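Local coordinates for proto-oncogene tyrosine-protein kinase receptor Ret (Danio rerio, PDB 7AMK), which acts as a receptor tyrosine kinase whose cadherin-like ectodomain probably recognises GDNF together with its co-receptor GFR alpha 1, at residues A[237-245]-A[254-262]. The protein carries 4 engineered substitutions. Residues are numbered along the deposited sequence; the frame is centred on the assembly and turned at random.
Sequences QGTDTEDVL and TVFGTLFVY. Engineered in segment 237-245: Q237 (natural residue Asn). With FUC (alpha-L-fucopyranose), chain F.
Water 1 bridges Q237 and F260: it accepts from Q237 N at 2.7 Å and donates to F260 O. Q237 is an engineered residue; its CB lies 3.8 Å from Y262 CE1, and its amide, turned 72° from the ring plane, puts OE1 over one face of the Y262 ring, out toward the rim. T239 then makes an ST turn, its OG1 accepting from T241 N, before the chain runs on as strand 241-245, antiparallel to strand 255-262 with the axes 6.5 Å apart. Between these strands the contact is van der Waals packing, partly of methyls on backbone carbonyls. The buried L259 points across, with CD1 3.6 Å from D240 O and CD2 against E242 CB. In E242, CG anti to the backbone N (chi1 -179°) reaches over G257 CA (4.0 Å), and the bend at chi2 then brings the carboxylate beside the T258 backbone. A CB on G257 would clash with V244 CG2, so the bare glycine lets V244 in: CG2 sits 3.4 Å from F256 O, while CG1 packs on F256 CB (3.6 Å). An alanine at E242 would keep CB against L259 but lack the CG methylene and carboxylate, and would probably open a gap over G257 and beside the T258 backbone. Each strand bonds elsewhere: 241-246 edges the sheet with 350-359, through backbone pairs such as E242 with N356, while 255-263 lies between 235-236 and 312-321. So the edge strand of one sheet in this cadherin-like sandwich meets the next-to-edge strand of the other through side chains, with water linking backbones near Q237.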
loop_
_atom_site.group_PDB
_atom_site.type_symbol
_atom_site.label_atom_id
_atom_site.label_comp_id
_atom_site.label_asym_id
_atom_site.label_seq_id
_atom_site.Cartn_x
_atom_site.Cartn_y
_atom_site.Cartn_z
ATOM N N GLN A 237 -15.606 16.548 -6.195
ATOM C CA GLN A 237 -14.867 17.793 -6.229
ATOM C C GLN A 237 -13.861 17.663 -7.362
ATOM O O GLN A 237 -12.952 16.827 -7.305
ATOM C CB GLN A 237 -14.199 18.070 -4.890
ATOM C CG GLN A 237 -13.662 19.478 -4.760
ATOM C CD GLN A 237 -13.688 19.971 -3.329
ATOM O OE1 GLN A 237 -14.111 19.247 -2.424
ATOM N NE2 GLN A 237 -13.239 21.211 -3.112
ATOM N N GLY A 238 -14.057 18.446 -8.401
ATOM C CA GLY A 238 -13.177 18.393 -9.559
ATOM C C GLY A 238 -13.663 17.365 -10.570
ATOM O O GLY A 238 -14.757 17.510 -11.122
ATOM N N THR A 239 -12.857 16.333 -10.802
ATOM C CA THR A 239 -13.164 15.345 -11.826
ATOM C C THR A 239 -14.046 14.235 -11.271
ATOM O O THR A 239 -14.039 13.943 -10.071
ATOM C CB THR A 239 -11.882 14.739 -12.397
ATOM O OG1 THR A 239 -12.220 13.716 -13.333
ATOM C CG2 THR A 239 -11.035 14.122 -11.287
ATOM N N ASP A 240 -14.819 13.623 -12.161
ATOM C CA ASP A 240 -15.525 12.395 -11.845
ATOM C C ASP A 240 -14.872 11.188 -12.493
ATOM O O ASP A 240 -15.431 10.088 -12.443
ATOM C CB ASP A 240 -16.996 12.487 -12.263
ATOM C CG ASP A 240 -17.181 12.668 -13.772
ATOM O OD1 ASP A 240 -16.581 11.905 -14.561
ATOM O OD2 ASP A 240 -17.958 13.567 -14.165
ATOM N N THR A 241 -13.697 11.365 -13.084
ATOM C CA THR A 241 -13.036 10.326 -13.860
ATOM C C THR A 241 -11.608 10.136 -13.370
ATOM O O THR A 241 -10.902 11.100 -13.073
ATOM C CB THR A 241 -13.035 10.674 -15.357
ATOM O OG1 THR A 241 -14.384 10.662 -15.841
ATOM C CG2 THR A 241 -12.196 9.672 -16.150
ATOM N N GLU A 242 -11.189 8.888 -13.287
ATOM C CA GLU A 242 -9.846 8.542 -12.860
ATOM C C GLU A 242 -9.214 7.692 -13.952
ATOM O O GLU A 242 -9.803 6.696 -14.388
ATOM C CB GLU A 242 -9.885 7.803 -11.520
ATOM C CG GLU A 242 -8.522 7.416 -10.974
ATOM C CD GLU A 242 -7.738 8.608 -10.468
ATOM O OE1 GLU A 242 -8.147 9.756 -10.753
ATOM O OE2 GLU A 242 -6.715 8.392 -9.783
ATOM N N ASP A 243 -8.031 8.104 -14.413
ATOM C CA ASP A 243 -7.275 7.337 -15.398
ATOM C C ASP A 243 -6.469 6.258 -14.691
ATOM O O ASP A 243 -5.710 6.544 -13.757
ATOM C CB ASP A 243 -6.349 8.251 -16.201
ATOM C CG ASP A 243 -7.097 9.136 -17.212
ATOM O OD1 ASP A 243 -8.327 8.995 -17.375
ATOM O OD2 ASP A 243 -6.436 9.984 -17.853
ATOM N N VAL A 244 -6.647 5.013 -15.120
ATOM C CA VAL A 244 -5.979 3.867 -14.515
ATOM C C VAL A 244 -5.162 3.138 -15.571
ATOM O O VAL A 244 -5.667 2.820 -16.658
ATOM C CB VAL A 244 -6.985 2.909 -13.863
ATOM C CG1 VAL A 244 -6.311 1.559 -13.615
ATOM C CG2 VAL A 244 -7.522 3.519 -12.576
ATOM N N LEU A 245 -3.902 2.872 -15.247
ATOM C CA LEU A 245 -3.011 2.074 -16.075
ATOM C C LEU A 245 -2.688 0.795 -15.326
ATOM O O LEU A 245 -2.265 0.845 -14.166
ATOM C CB LEU A 245 -1.724 2.834 -16.420
ATOM C CG LEU A 245 -0.741 2.059 -17.322
ATOM C CD1 LEU A 245 -1.355 1.751 -18.684
ATOM C CD2 LEU A 245 0.622 2.744 -17.491
ATOM N N THR A 254 -4.134 -4.998 -5.101
ATOM C CA THR A 254 -3.549 -3.679 -5.297
ATOM C C THR A 254 -4.601 -2.689 -5.788
ATOM O O THR A 254 -5.507 -3.044 -6.546
ATOM C CB THR A 254 -2.384 -3.755 -6.289
ATOM O OG1 THR A 254 -2.766 -4.538 -7.432
ATOM C CG2 THR A 254 -1.159 -4.386 -5.620
ATOM N N VAL A 255 -4.470 -1.437 -5.358
ATOM C CA VAL A 255 -5.404 -0.367 -5.701
ATOM C C VAL A 255 -4.805 0.470 -6.821
ATOM O O VAL A 255 -3.659 0.930 -6.723
ATOM C CB VAL A 255 -5.721 0.504 -4.474
ATOM C CG1 VAL A 255 -6.593 1.717 -4.861
ATOM C CG2 VAL A 255 -6.397 -0.339 -3.405
ATOM N N PHE A 256 -5.571 0.671 -7.891
ATOM C CA PHE A 256 -5.056 1.366 -9.060
ATOM C C PHE A 256 -5.627 2.762 -9.253
ATOM O O PHE A 256 -5.173 3.474 -10.157
ATOM C CB PHE A 256 -5.315 0.534 -10.327
ATOM C CG PHE A 256 -4.464 -0.695 -10.414
ATOM C CD1 PHE A 256 -4.852 -1.872 -9.792
ATOM C CD2 PHE A 256 -3.268 -0.672 -11.098
ATOM C CE1 PHE A 256 -4.063 -3.009 -9.860
ATOM C CE2 PHE A 256 -2.480 -1.800 -11.175
ATOM C CZ PHE A 256 -2.881 -2.974 -10.551
ATOM N N GLY A 257 -6.603 3.169 -8.449
ATOM C CA GLY A 257 -7.222 4.465 -8.621
ATOM C C GLY A 257 -8.100 4.766 -7.436
ATOM O O GLY A 257 -8.575 3.858 -6.745
ATOM N N THR A 258 -8.303 6.055 -7.195
ATOM C CA THR A 258 -9.117 6.460 -6.061
ATOM C C THR A 258 -9.942 7.674 -6.442
ATOM O O THR A 258 -9.390 8.685 -6.887
ATOM C CB THR A 258 -8.251 6.766 -4.837
ATOM O OG1 THR A 258 -7.430 5.621 -4.549
ATOM C CG2 THR A 258 -9.131 7.088 -3.631
ATOM N N LEU A 259 -11.258 7.568 -6.269
ATOM C CA LEU A 259 -12.172 8.687 -6.446
ATOM C C LEU A 259 -12.874 8.990 -5.126
ATOM O O LEU A 259 -13.312 8.079 -4.408
ATOM C CB LEU A 259 -13.195 8.401 -7.553
ATOM C CG LEU A 259 -12.716 8.487 -9.006
ATOM C CD1 LEU A 259 -13.812 8.065 -9.978
ATOM C CD2 LEU A 259 -12.231 9.891 -9.344
ATOM N N PHE A 260 -12.971 10.278 -4.815
ATOM C CA PHE A 260 -13.549 10.771 -3.574
ATOM C C PHE A 260 -14.916 11.364 -3.856
ATOM O O PHE A 260 -15.073 12.148 -4.797
ATOM C CB PHE A 260 -12.647 11.829 -2.928
ATOM C CG PHE A 260 -11.346 11.277 -2.418
ATOM C CD1 PHE A 260 -11.283 10.664 -1.180
ATOM C CD2 PHE A 260 -10.207 11.339 -3.191
ATOM C CE1 PHE A 260 -10.087 10.139 -0.710
ATOM C CE2 PHE A 260 -9.013 10.817 -2.734
ATOM C CZ PHE A 260 -8.951 10.216 -1.487
ATOM N N VAL A 261 -15.899 10.991 -3.038
ATOM C CA VAL A 261 -17.247 11.535 -3.112
ATOM C C VAL A 261 -17.570 12.114 -1.747
ATOM O O VAL A 261 -17.244 11.508 -0.723
ATOM C CB VAL A 261 -18.273 10.457 -3.537
ATOM C CG1 VAL A 261 -19.700 10.898 -3.217
ATOM C CG2 VAL A 261 -18.082 10.123 -5.025
ATOM N N TYR A 262 -18.188 13.283 -1.731
ATOM C CA TYR A 262 -18.456 14.003 -0.500
ATOM C C TYR A 262 -19.951 14.148 -0.279
ATOM O O TYR A 262 -20.732 14.263 -1.229
ATOM C CB TYR A 262 -17.798 15.391 -0.506
ATOM C CG TYR A 262 -16.316 15.325 -0.805
ATOM C CD1 TYR A 262 -15.847 15.314 -2.121
ATOM C CD2 TYR A 262 -15.382 15.248 0.223
ATOM C CE1 TYR A 262 -14.480 15.241 -2.393
ATOM C CE2 TYR A 262 -14.038 15.171 -0.036
ATOM C CZ TYR A 262 -13.578 15.169 -1.336
ATOM O OH TYR A 262 -12.212 15.094 -1.560
HETATM C C1 FUC F . -3.146 7.780 -21.029
HETATM C C2 FUC F . -2.569 9.140 -20.628
HETATM C C3 FUC F . -3.145 9.584 -19.266
HETATM C C4 FUC F . -2.866 8.511 -18.203
HETATM C C5 FUC F . -3.351 7.136 -18.705
HETATM C C6 FUC F . -2.906 5.991 -17.816
HETATM O O2 FUC F . -2.807 10.110 -21.637
HETATM O O3 FUC F . -2.544 10.796 -18.816
HETATM O O4 FUC F . -1.474 8.459 -17.905
HETATM O O5 FUC F . -2.872 6.830 -20.033
HETATM O O HOH W 1 -13.890 14.568 -5.678
#